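Local structure of prolyl endopeptidase (2BKL) at residues 337-342 with 487-492; 362-367 with 460-465; 419-424 with 429-434; 508-513 with 544-549; 527-532 with 537-542. The protein probably hydrolyses oligopeptides on the carboxyl side of proline, and to some extent alanine, as a serine peptidase of the S9A family. One frame throughout, in Å; residues are numbered along the deposited sequence.

How the interactions relate
Interactions 1 and 2 join the N-terminal beta-propeller to the catalytic alpha/beta-hydrolase domain. Their centres lie about 13 Å apart, and both pair a propeller segment with a hydrolase loop. Interaction 3 is the hairpin at one edge of the eight-stranded hydrolase sheet; it touches interaction 1, centres about 13 Å apart. Interaction 5 packs strand 527-532 of the same sheet against helix 534-545. Interaction 4, its centre about 9 Å away, joins the end of that helix to helix 503-518, which also meets the hairpin. Along the chain, interactions 2 and 3 fall between the two halves of interaction 1; interactions 4 and 5 follow. The contacts thus run from the domain interface into the catalytic core.

Interaction 1 of 5, residues 337-342 with 487-492; sequences LKDATS and GEYGKA
Asp339 reaches Tyr489 with its carboxylate. The bond to CB points away overall, but CG, anti to the carbonyl carbon at chi1 -68°, brings the carboxylate back to the phenol. CB of Asp339 lies 4.0 Å from Tyr489 OH, and CG comes to 3.7 Å from the same oxygen. OD1 then accepts a hydrogen bond from Tyr489 OH at 2.6 Å, through the lone pair turned away from the other carboxylate oxygen. OD1 sits at the edge of the ring, in its plane, and the carboxylate is turned 78° against that plane. Asp339 and Ala340 are the middle of a type I' turn, Lys338 to Thr341, which links strands 331-338 and 341-348 as a beta hairpin of the propeller; Tyr489 belongs to a loop of the hydrolase domain. A phenylalanine in place of Tyr489 would probably leave Asp339 OD1 without this donor and cost the domains a direct polar link. A water adds a second bridge. It donates to Glu488 O at 2.6 Å and accepts from Ala340 N at 3.0 Å. Leu337 CD2 packs against the Glu488 backbone and lies 4.1 Å from Glu488 CB. The Glu488 carboxylate leads away, to Asn482 and Met460 N.

Interaction 2 of 5, residues 362-367 with 460-465; sequences VGAASN and MEANFR
Ala364 points its CB at the loop 460-465 and meets three groups there. Ala364 CB lies 3.7 Å from Ala462 O, 3.9 Å from Glu461 OE1 and 4.3 Å from Ala462 CB. The conformation of Glu461 explains its part. CG stands beside the backbone N and the chain runs extended beyond it, while a chi3 of 2° turns OE1 back to the side of its own CB. As a result Glu461 CB, 4.1 Å from Ala364 CB, and OE1 both border the same methyl group. Ala462 is the centre of an inverse gamma turn, in which Asn463 N donates to Glu461 O at 2.9 Å. This tight bend presents the methyl of Ala462 to the propeller chain, where CB rests 4.0 Å from Gly363 C. No hydrogen bond joins the two segments. Gly363, Ala364 and Ala462 are all small, which probably lets the backbones approach to 5.2 Å between the CA atoms of Ala364 and Ala462. Around the contact, strand 364-365 is an outer strand of a four-stranded propeller sheet and pairs with strand 376-383. Thr382 of that neighbour touches Ala364 and hydrogen-bonds Ala462 O. The hydrolase loop follows strand 448-451 and leads to helix 469-473.

Interaction 3 of 5, residues 419-424 with 429-434; sequences QVFYAS and KVPMFV
The Tyr422 ring has Val430 over one face, in a CH-pi contact with CB 3.9 Å from the ring centroid. Met432 CB lies at the ring edge, 4.0 Å from Tyr422 CE1. The sulfur of Met432 makes a looser, oblique Met-aromatic contact, with SD 5.5 Å from the same centroid. Tyr422 has CG between the backbone N and the carbonyl carbon, chi1 65°, which swings the ring across to the opposing strand. Its OH is hydrogen-bonded to Asp508 O of helix 503-518. On the other side of the sheet, the Gln419 amide and the Phe433 ring lie nearly parallel, planes 10° apart, with Gln419 NE2 3.7 Å from Phe433 CE1. Gln419 NE2 is hydrogen-bonded to Asp339 O of the propeller. Phe421 CE1 packs obliquely on Pro431 CB at 3.7 Å. Two hydrogen-bonded pairs hold the strands: Val420 with Met432 and Tyr422 with Val430. Val420 N meets Met432 O at 2.9 Å and almost straight, 175°, while Val430 N reaches Tyr422 O at 2.8 Å. This is an antiparallel beta hairpin with its first strand outermost, at the start of the mixed sheet of an alpha/beta hydrolase.

Interaction 4 of 5, residues 508-513 with 544-549; sequences DFHAAA and TQRPEL
His510 and Arg546 are the closest backbone pair, with CA atoms 7.6 Å apart. His510 lies within helix 503-518. Arg546 is the first residue to leave helical geometry after helix 534-545, and the chain then enters a short 3-10 turn, 547-549. The bend brings Gln545, Arg546 and Leu549 to the imidazole from different directions. At its edge, His510 NE2 donates to Gln545 OE1 at 3.0 Å. The bond is nearly straight, 170°, and lies in both the ring plane and the carbonyl plane, on a lone pair. Gln503 binds NE2 of the same amide and so helps fix its rotation. Over one ring face lies Arg546 CG, 3.6 Å from the centroid of His510, a CH-pi contact. Leu549 CD1 adds an oblique contact, 3.9 Å from His510 ND1; ND1 is itself hydrogen-bonded to Tyr550 OH. Bends at chi2 and chi3, -82° and -60°, fold Arg546 back so that its guanidinium sits over Leu549 CD1. There Arg546 NE forms a salt bridge with Glu548 OE2 at 2.8 Å, and NH2 another with Glu514. A leucine in place of His510 would probably cost Gln545 OE1 and Tyr550 OH each a hydrogen bond and take the flat ring face from Arg546. A water on Leu549 O also reaches Ala513 O, weakly. The arrangement joins two helices of the alpha/beta-hydrolase fold, which come before and after strand 527-532 and pack on the same side of it.

Interaction 5 of 5, residues 527-532 with 537-542; sequences LAIYGG and LLVGAA
Ile529 and Val539 lie alongside each other, pointing opposite ways, between strand and helix. Ile529 CD1 lies 3.8 Å from Val539 CB and 3.8 Å from Ala542 CB, so its tip fits between side chains one helical turn apart. A chi1 of 54° sends CG1 of Ile529 out between its backbone N and carbonyl carbon, which carries CD1 to the helix. Val539 CG1 turns to the strand backbone and rests 3.6 Å from Gly531 N and 3.6 Å from Tyr530 C. Gly531 leaves room for this, since a CB there would point toward the helix and come tightly against Val539 CG1. The axes of strand and helix approach to 7.0 Å. Farther out, Phe509 of helix 503-518 packs on Ile529, while Val553 and Cys555 of the next strand pack on Val539. The pair begins a beta-alpha-beta unit, strand 527-532, helix 534-545, strand 552-556. The turn between them fits a nucleophile elbow, with Ser533, a residue of the ligand pocket, as the probable nucleophile. No hydrogen bond crosses the contact. With only methyl groups and backbone meeting, the contact probably works by close fit rather than by directed bonds.

Interaction 1 of 5, residues 337-342 with 487-492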
# COMPACT_ATOMS: atom_id res chain seq x y z
N LEU A 337 16.08 8.13 2.54
CA LEU A 337 15.22 9.18 2.07
C LEU A 337 15.73 10.50 2.60
O LEU A 337 15.88 10.66 3.81
CB LEU A 337 13.80 8.95 2.56
CG LEU A 337 12.65 9.34 1.65
CD1 LEU A 337 12.63 8.50 0.39
CD2 LEU A 337 11.32 9.21 2.40
N LYS A 338 16.01 11.45 1.71
CA LYS A 338 16.44 12.81 2.06
C LYS A 338 15.35 13.73 1.54
O LYS A 338 15.14 13.81 0.32
CB LYS A 338 17.79 13.15 1.40
CG LYS A 338 18.94 12.21 1.78
CD LYS A 338 20.25 12.49 1.00
CE LYS A 338 20.75 13.92 1.18
NZ LYS A 338 22.07 14.11 0.46
N ASP A 339 14.67 14.41 2.45
CA ASP A 339 13.50 15.22 2.10
C ASP A 339 12.59 14.51 1.09
O ASP A 339 12.23 15.06 0.06
CB ASP A 339 13.93 16.60 1.58
CG ASP A 339 14.56 17.44 2.65
OD1 ASP A 339 13.98 17.55 3.75
OD2 ASP A 339 15.63 18.07 2.47
N ALA A 340 12.23 13.28 1.41
CA ALA A 340 11.26 12.49 0.64
C ALA A 340 11.72 12.00 -0.73
O ALA A 340 10.88 11.50 -1.49
CB ALA A 340 9.95 13.23 0.50
N THR A 341 13.01 12.11 -1.03
CA THR A 341 13.62 11.61 -2.25
C THR A 341 14.68 10.58 -1.89
O THR A 341 15.50 10.80 -1.01
CB THR A 341 14.23 12.81 -3.00
OG1 THR A 341 13.18 13.71 -3.39
CG2 THR A 341 14.91 12.40 -4.28
N SER A 342 14.71 9.46 -2.58
CA SER A 342 15.60 8.41 -2.15
C SER A 342 17.01 8.52 -2.73
O SER A 342 17.25 9.10 -3.79
CB SER A 342 15.01 7.04 -2.38
OG SER A 342 14.92 6.80 -3.74
N GLY A 487 6.36 7.96 6.88
CA GLY A 487 7.70 7.67 7.36
C GLY A 487 8.79 8.57 6.83
O GLY A 487 9.95 8.26 7.01
N GLU A 488 8.44 9.70 6.22
CA GLU A 488 9.41 10.40 5.39
C GLU A 488 10.59 10.88 6.22
O GLU A 488 11.74 10.85 5.72
CB GLU A 488 8.76 11.52 4.60
CG GLU A 488 7.81 11.04 3.49
CD GLU A 488 6.34 10.84 3.88
OE1 GLU A 488 6.05 10.69 5.10
OE2 GLU A 488 5.46 10.87 2.95
N TYR A 489 10.32 11.36 7.42
CA TYR A 489 11.37 11.82 8.33
C TYR A 489 11.57 10.89 9.53
O TYR A 489 12.07 11.30 10.58
CB TYR A 489 11.11 13.25 8.77
CG TYR A 489 11.22 14.25 7.67
CD1 TYR A 489 12.42 14.52 7.07
CD2 TYR A 489 10.14 15.00 7.29
CE1 TYR A 489 12.53 15.48 6.06
CE2 TYR A 489 10.23 15.96 6.29
CZ TYR A 489 11.43 16.22 5.69
OH TYR A 489 11.55 17.19 4.72
N GLY A 490 11.24 9.62 9.33
CA GLY A 490 11.53 8.57 10.29
C GLY A 490 10.47 8.45 11.37
O GLY A 490 9.32 8.87 11.18
N LYS A 491 10.86 7.86 12.49
CA LYS A 491 9.92 7.48 13.53
C LYS A 491 9.14 8.65 14.09
O LYS A 491 7.96 8.54 14.39
CB LYS A 491 10.62 6.70 14.64
CG LYS A 491 9.75 6.34 15.82
CD LYS A 491 10.59 5.70 16.92
CE LYS A 491 9.89 5.62 18.26
NZ LYS A 491 8.67 4.82 18.19
N ALA A 492 9.83 9.78 14.26
CA ALA A 492 9.20 10.95 14.80
C ALA A 492 8.07 11.47 13.90
O ALA A 492 7.11 12.03 14.38
CB ALA A 492 10.24 12.03 14.97
O HOH W 1 13.15 12.25 4.02

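Interaction 2 of 5, residues 362-367 with 460-465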
# COMPACT_ATOMS: atom_id res chain seq x y z
N VAL A 362 16.18 13.39 -10.73
CA VAL A 362 15.34 13.57 -9.56
C VAL A 362 14.08 12.72 -9.75
O VAL A 362 13.38 12.82 -10.77
CB VAL A 362 14.98 15.07 -9.39
CG1 VAL A 362 13.94 15.27 -8.28
CG2 VAL A 362 16.25 15.88 -9.10
N GLY A 363 13.84 11.85 -8.79
CA GLY A 363 12.67 10.98 -8.81
C GLY A 363 12.71 10.03 -7.63
O GLY A 363 13.12 10.38 -6.54
N ALA A 364 12.26 8.78 -7.86
CA ALA A 364 12.20 7.75 -6.81
C ALA A 364 12.97 6.52 -7.27
O ALA A 364 12.74 6.00 -8.33
CB ALA A 364 10.77 7.36 -6.47
N ALA A 365 13.85 6.04 -6.42
CA ALA A 365 14.64 4.83 -6.71
C ALA A 365 14.39 3.78 -5.67
O ALA A 365 14.37 4.09 -4.47
CB ALA A 365 16.10 5.16 -6.76
N SER A 366 14.25 2.51 -6.08
CA SER A 366 14.19 1.40 -5.15
C SER A 366 15.58 1.09 -4.61
O SER A 366 16.59 1.52 -5.17
CB SER A 366 13.62 0.15 -5.83
OG SER A 366 14.60 -0.42 -6.71
N ASN A 367 15.62 0.30 -3.55
CA ASN A 367 16.88 -0.27 -3.11
C ASN A 367 17.34 -1.26 -4.17
O ASN A 367 16.56 -1.70 -5.02
CB ASN A 367 16.73 -0.93 -1.74
CG ASN A 367 18.04 -1.01 -0.98
OD1 ASN A 367 19.05 -0.54 -1.43
ND2 ASN A 367 18.01 -1.57 0.22
N MET A 460 5.10 8.95 0.68
CA MET A 460 4.63 9.39 -0.64
C MET A 460 5.84 9.70 -1.48
O MET A 460 6.58 10.60 -1.19
CB MET A 460 3.69 10.61 -0.54
CG MET A 460 2.55 10.47 0.42
SD MET A 460 1.33 9.25 -0.10
CE MET A 460 1.71 8.19 0.49
N GLU A 461 6.00 8.98 -2.58
CA GLU A 461 7.16 9.14 -3.42
C GLU A 461 6.76 9.53 -4.82
O GLU A 461 5.60 9.43 -5.22
CB GLU A 461 7.91 7.81 -3.57
CG GLU A 461 8.44 7.16 -2.32
CD GLU A 461 8.92 5.74 -2.62
OE1 GLU A 461 8.87 5.30 -3.82
OE2 GLU A 461 9.35 5.07 -1.65
N ALA A 462 7.78 9.87 -5.59
CA ALA A 462 7.65 10.25 -7.01
C ALA A 462 7.48 9.06 -7.96
O ALA A 462 8.32 8.78 -8.86
CB ALA A 462 8.89 11.09 -7.43
N ASN A 463 6.40 8.33 -7.75
CA ASN A 463 5.97 7.25 -8.63
C ASN A 463 5.46 7.88 -9.92
O ASN A 463 4.89 8.96 -9.93
CB ASN A 463 4.81 6.45 -7.98
CG ASN A 463 5.25 5.58 -6.79
OD1 ASN A 463 6.30 4.92 -6.83
ND2 ASN A 463 4.44 5.59 -5.73
N PHE A 464 5.67 7.20 -11.04
CA PHE A 464 5.03 7.62 -12.29
C PHE A 464 3.61 7.09 -12.35
O PHE A 464 3.36 5.88 -12.27
CB PHE A 464 5.82 7.15 -13.51
CG PHE A 464 5.18 7.57 -14.81
CD1 PHE A 464 5.21 8.88 -15.21
CD2 PHE A 464 4.51 6.63 -15.62
CE1 PHE A 464 4.60 9.28 -16.41
CE2 PHE A 464 3.90 7.02 -16.81
CZ PHE A 464 3.95 8.33 -17.20
N ARG A 465 2.67 8.01 -12.56
CA ARG A 465 1.30 7.65 -12.78
C ARG A 465 0.86 8.29 -14.09
O ARG A 465 0.74 9.51 -14.18
CB ARG A 465 0.42 8.20 -11.65
CG ARG A 465 0.47 7.45 -10.33
CD ARG A 465 -0.56 8.02 -9.32
NE ARG A 465 -0.60 7.32 -8.02
CZ ARG A 465 -1.70 6.81 -7.44
NH1 ARG A 465 -2.91 6.88 -8.00
NH2 ARG A 465 -1.58 6.21 -6.26

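Interaction 3 of 5, residues 419-424 with 429-434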
# COMPACT_ATOMS: atom_id res chain seq x y z
N GLN A 419 9.32 20.77 -5.57
CA GLN A 419 9.21 20.39 -4.19
C GLN A 419 9.23 21.63 -3.33
O GLN A 419 10.17 22.47 -3.43
CB GLN A 419 10.30 19.44 -3.74
CG GLN A 419 10.09 18.96 -2.27
CD GLN A 419 11.07 17.91 -1.81
OE1 GLN A 419 12.30 18.06 -2.00
NE2 GLN A 419 10.54 16.86 -1.22
N VAL A 420 8.18 21.76 -2.53
CA VAL A 420 7.99 22.88 -1.65
C VAL A 420 7.85 22.40 -0.22
O VAL A 420 7.62 21.21 0.04
CB VAL A 420 6.76 23.71 -2.06
CG1 VAL A 420 6.92 24.22 -3.49
CG2 VAL A 420 5.45 22.93 -1.90
N PHE A 421 7.99 23.34 0.72
CA PHE A 421 7.88 23.11 2.13
C PHE A 421 6.98 24.15 2.74
O PHE A 421 7.25 25.36 2.64
CB PHE A 421 9.27 23.10 2.77
CG PHE A 421 10.21 22.14 2.13
CD1 PHE A 421 10.22 20.82 2.54
CD2 PHE A 421 11.03 22.51 1.10
CE1 PHE A 421 11.05 19.89 1.94
CE2 PHE A 421 11.87 21.54 0.48
CZ PHE A 421 11.84 20.24 0.92
N TYR A 422 5.91 23.73 3.39
CA TYR A 422 4.94 24.66 3.97
C TYR A 422 4.82 24.41 5.47
O TYR A 422 5.12 23.33 5.96
CB TYR A 422 3.57 24.55 3.27
CG TYR A 422 2.88 23.24 3.44
CD1 TYR A 422 3.08 22.19 2.57
CD2 TYR A 422 2.03 23.02 4.53
CE1 TYR A 422 2.48 20.96 2.78
CE2 TYR A 422 1.42 21.80 4.71
CZ TYR A 422 1.65 20.78 3.83
OH TYR A 422 1.04 19.56 4.03
N ALA A 423 4.39 25.41 6.22
CA ALA A 423 4.22 25.29 7.66
C ALA A 423 2.81 24.85 7.98
O ALA A 423 1.84 25.43 7.48
CB ALA A 423 4.52 26.59 8.35
N SER A 424 2.71 23.82 8.81
CA SER A 424 1.47 23.39 9.42
C SER A 424 1.11 24.29 10.57
O SER A 424 1.90 25.16 10.93
CB SER A 424 1.61 21.94 9.89
OG SER A 424 0.34 21.38 10.12
N LYS A 429 7.38 21.95 9.28
CA LYS A 429 7.60 22.12 7.86
C LYS A 429 7.34 20.81 7.14
O LYS A 429 8.03 19.81 7.37
CB LYS A 429 9.03 22.63 7.59
CG LYS A 429 9.50 23.82 8.47
CD LYS A 429 8.50 24.98 8.45
CE LYS A 429 8.96 26.14 9.31
NZ LYS A 429 9.11 25.80 10.75
N VAL A 430 6.34 20.82 6.28
CA VAL A 430 5.88 19.63 5.61
C VAL A 430 6.24 19.70 4.14
O VAL A 430 5.99 20.73 3.51
CB VAL A 430 4.35 19.49 5.74
CG1 VAL A 430 3.87 18.21 5.02
CG2 VAL A 430 3.89 19.51 7.20
N PRO A 431 6.85 18.67 3.57
CA PRO A 431 7.12 18.67 2.13
C PRO A 431 5.90 18.39 1.28
O PRO A 431 4.96 17.70 1.72
CB PRO A 431 8.12 17.55 1.93
CG PRO A 431 8.47 17.04 3.31
CD PRO A 431 7.33 17.43 4.22
N MET A 432 5.91 18.91 0.07
CA MET A 432 4.88 18.62 -0.92
C MET A 432 5.49 18.67 -2.31
O MET A 432 6.28 19.59 -2.62
CB MET A 432 3.71 19.60 -0.80
CG MET A 432 2.64 19.38 -1.83
SD MET A 432 1.05 20.17 -1.39
CE MET A 432 1.51 21.84 -1.14
N PHE A 433 5.15 17.71 -3.16
CA PHE A 433 5.45 17.76 -4.59
C PHE A 433 4.33 18.42 -5.35
O PHE A 433 3.16 18.17 -5.07
CB PHE A 433 5.67 16.35 -5.16
CG PHE A 433 6.79 15.58 -4.54
CD1 PHE A 433 8.11 15.92 -4.80
CD2 PHE A 433 6.54 14.47 -3.72
CE1 PHE A 433 9.17 15.19 -4.24
CE2 PHE A 433 7.58 13.73 -3.20
CZ PHE A 433 8.87 14.09 -3.44
N VAL A 434 4.67 19.27 -6.31
CA VAL A 434 3.68 19.94 -7.14
C VAL A 434 4.07 19.74 -8.59
O VAL A 434 5.18 20.08 -9.00
CB VAL A 434 3.53 21.44 -6.80
CG1 VAL A 434 2.36 22.03 -7.58
CG2 VAL A 434 3.32 21.65 -5.30

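Interaction 4 of 5, residues 508-513 with 544-549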
# COMPACT_ATOMS: atom_id res chain seq x y z
N ASP A 508 -1.97 19.04 8.78
CA ASP A 508 -1.00 19.13 7.70
C ASP A 508 -1.68 19.20 6.35
O ASP A 508 -1.24 19.92 5.48
CB ASP A 508 -0.03 17.95 7.71
CG ASP A 508 0.90 17.93 8.89
OD1 ASP A 508 0.99 18.90 9.69
OD2 ASP A 508 1.58 16.88 9.10
N PHE A 509 -2.78 18.46 6.16
CA PHE A 509 -3.46 18.46 4.86
C PHE A 509 -4.24 19.74 4.63
O PHE A 509 -4.20 20.28 3.53
CB PHE A 509 -4.39 17.24 4.80
CG PHE A 509 -4.77 16.79 3.40
CD1 PHE A 509 -3.82 16.44 2.46
CD2 PHE A 509 -6.09 16.70 3.04
CE1 PHE A 509 -4.18 15.96 1.21
CE2 PHE A 509 -6.45 16.23 1.78
CZ PHE A 509 -5.48 15.86 0.87
N HIS A 510 -4.97 20.21 5.65
CA HIS A 510 -5.63 21.50 5.50
C HIS A 510 -4.60 22.60 5.11
O HIS A 510 -4.88 23.44 4.27
CB HIS A 510 -6.31 21.97 6.76
CG HIS A 510 -7.43 21.10 7.25
ND1 HIS A 510 -8.51 20.75 6.47
CD2 HIS A 510 -7.67 20.61 8.50
CE1 HIS A 510 -9.36 20.05 7.21
NE2 HIS A 510 -8.87 19.93 8.43
N ALA A 511 -3.42 22.58 5.72
CA ALA A 511 -2.39 23.57 5.44
C ALA A 511 -1.86 23.43 4.02
O ALA A 511 -1.49 24.44 3.41
CB ALA A 511 -1.28 23.47 6.47
N ALA A 512 -1.80 22.22 3.47
CA ALA A 512 -1.40 22.05 2.06
C ALA A 512 -2.43 22.72 1.15
O ALA A 512 -2.05 23.40 0.19
CB ALA A 512 -1.29 20.58 1.71
N ALA A 513 -3.71 22.53 1.45
CA ALA A 513 -4.76 23.14 0.66
C ALA A 513 -4.69 24.64 0.72
O ALA A 513 -4.86 25.33 -0.28
CB ALA A 513 -6.12 22.66 1.12
N THR A 544 -15.19 17.18 6.38
CA THR A 544 -16.09 17.44 7.50
C THR A 544 -15.59 18.55 8.41
O THR A 544 -16.39 19.26 9.03
CB THR A 544 -16.39 16.16 8.32
OG1 THR A 544 -15.20 15.48 8.69
CG2 THR A 544 -17.26 15.14 7.52
N GLN A 545 -14.28 18.71 8.52
CA GLN A 545 -13.68 19.78 9.35
C GLN A 545 -13.66 21.15 8.72
O GLN A 545 -13.97 22.15 9.37
CB GLN A 545 -12.25 19.39 9.76
CG GLN A 545 -12.23 18.18 10.68
CD GLN A 545 -10.87 17.81 11.20
OE1 GLN A 545 -9.84 18.31 10.73
NE2 GLN A 545 -10.84 16.90 12.17
N ARG A 546 -13.26 21.21 7.45
CA ARG A 546 -13.04 22.47 6.76
C ARG A 546 -13.57 22.38 5.34
O ARG A 546 -12.82 22.52 4.37
CB ARG A 546 -11.57 22.82 6.74
CG ARG A 546 -10.96 22.99 8.11
CD ARG A 546 -11.20 24.29 8.73
NE ARG A 546 -10.68 25.44 7.97
CZ ARG A 546 -9.40 25.84 7.86
NH1 ARG A 546 -8.38 25.20 8.41
NH2 ARG A 546 -9.15 26.94 7.17
N PRO A 547 -14.87 22.17 5.19
CA PRO A 547 -15.46 21.99 3.86
C PRO A 547 -15.21 23.19 2.93
O PRO A 547 -15.08 22.99 1.72
CB PRO A 547 -16.96 21.80 4.16
CG PRO A 547 -17.16 22.42 5.53
CD PRO A 547 -15.89 22.10 6.26
N GLU A 548 -15.10 24.38 3.50
CA GLU A 548 -14.88 25.59 2.72
C GLU A 548 -13.56 25.66 1.98
O GLU A 548 -13.42 26.47 1.09
CB GLU A 548 -15.06 26.82 3.62
CG GLU A 548 -13.94 27.11 4.59
CD GLU A 548 -13.89 26.25 5.86
OE1 GLU A 548 -14.77 25.39 6.11
OE2 GLU A 548 -12.98 26.50 6.68
N LEU A 549 -12.61 24.81 2.33
CA LEU A 549 -11.31 24.81 1.63
C LEU A 549 -11.31 24.05 0.30
O LEU A 549 -10.36 24.17 -0.46
CB LEU A 549 -10.21 24.21 2.51
CG LEU A 549 -9.84 24.90 3.81
CD1 LEU A 549 -8.74 24.14 4.54
CD2 LEU A 549 -9.40 26.32 3.55
O HOH W 2 -8.04 25.84 0.05

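Interaction 5 of 5, residues 527-532 with 537-542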
# COMPACT_ATOMS: atom_id res chain seq x y z
N LEU A 527 -10.31 23.31 -6.37
CA LEU A 527 -9.44 22.36 -5.68
C LEU A 527 -10.18 21.09 -5.31
O LEU A 527 -11.20 21.14 -4.64
CB LEU A 527 -8.88 23.01 -4.40
CG LEU A 527 -7.99 22.12 -3.50
CD1 LEU A 527 -6.77 21.67 -4.25
CD2 LEU A 527 -7.63 22.83 -2.21
N ALA A 528 -9.62 19.97 -5.72
CA ALA A 528 -10.12 18.64 -5.32
C ALA A 528 -9.07 17.94 -4.46
O ALA A 528 -7.86 18.13 -4.63
CB ALA A 528 -10.42 17.81 -6.55
N ILE A 529 -9.55 17.10 -3.56
CA ILE A 529 -8.71 16.21 -2.78
C ILE A 529 -9.07 14.77 -3.03
O ILE A 529 -10.23 14.43 -3.28
CB ILE A 529 -8.75 16.53 -1.29
CG1 ILE A 529 -10.18 16.55 -0.71
CG2 ILE A 529 -8.00 17.83 -1.02
CD1 ILE A 529 -10.23 16.72 0.78
N TYR A 530 -8.06 13.91 -2.98
CA TYR A 530 -8.18 12.48 -3.23
C TYR A 530 -7.41 11.72 -2.15
O TYR A 530 -6.28 12.07 -1.83
CB TYR A 530 -7.62 12.05 -4.61
CG TYR A 530 -7.71 10.52 -4.84
CD1 TYR A 530 -6.79 9.64 -4.25
CD2 TYR A 530 -8.74 9.96 -5.54
CE1 TYR A 530 -6.89 8.27 -4.40
CE2 TYR A 530 -8.82 8.58 -5.72
CZ TYR A 530 -7.92 7.75 -5.13
OH TYR A 530 -8.04 6.37 -5.33
N GLY A 531 -8.03 10.67 -1.64
CA GLY A 531 -7.32 9.72 -0.83
C GLY A 531 -8.02 8.39 -0.80
O GLY A 531 -9.22 8.34 -0.97
N GLY A 532 -7.27 7.33 -0.55
CA GLY A 532 -7.86 6.00 -0.39
C GLY A 532 -7.47 5.26 0.91
O GLY A 532 -6.29 5.43 1.30
N LEU A 537 -10.06 8.08 4.97
CA LEU A 537 -10.26 8.72 6.26
C LEU A 537 -9.78 10.17 6.19
O LEU A 537 -10.47 11.09 6.62
CB LEU A 537 -9.49 7.94 7.34
CG LEU A 537 -9.34 8.62 8.68
CD1 LEU A 537 -10.70 8.90 9.30
CD2 LEU A 537 -8.52 7.77 9.59
N LEU A 538 -8.57 10.36 5.64
CA LEU A 538 -8.00 11.70 5.48
C LEU A 538 -8.95 12.67 4.82
O LEU A 538 -9.22 13.75 5.34
CB LEU A 538 -6.71 11.64 4.68
CG LEU A 538 -6.14 12.98 4.24
CD1 LEU A 538 -5.69 13.79 5.45
CD2 LEU A 538 -4.98 12.72 3.31
N VAL A 539 -9.47 12.30 3.65
CA VAL A 539 -10.32 13.25 2.91
C VAL A 539 -11.70 13.40 3.54
O VAL A 539 -12.31 14.46 3.44
CB VAL A 539 -10.37 12.99 1.38
CG1 VAL A 539 -8.98 13.08 0.81
CG2 VAL A 539 -11.02 11.67 1.02
N GLY A 540 -12.21 12.35 4.18
CA GLY A 540 -13.43 12.48 4.95
C GLY A 540 -13.32 13.42 6.13
O GLY A 540 -14.24 14.23 6.39
N ALA A 541 -12.18 13.36 6.83
CA ALA A 541 -11.89 14.27 7.93
C ALA A 541 -11.73 15.71 7.40
O ALA A 541 -12.27 16.65 7.94
CB ALA A 541 -10.64 13.81 8.67
N ALA A 542 -11.03 15.83 6.29
CA ALA A 542 -10.77 17.16 5.73
C ALA A 542 -12.11 17.81 5.35
O ALA A 542 -12.34 18.97 5.67
CB ALA A 542 -9.86 17.06 4.54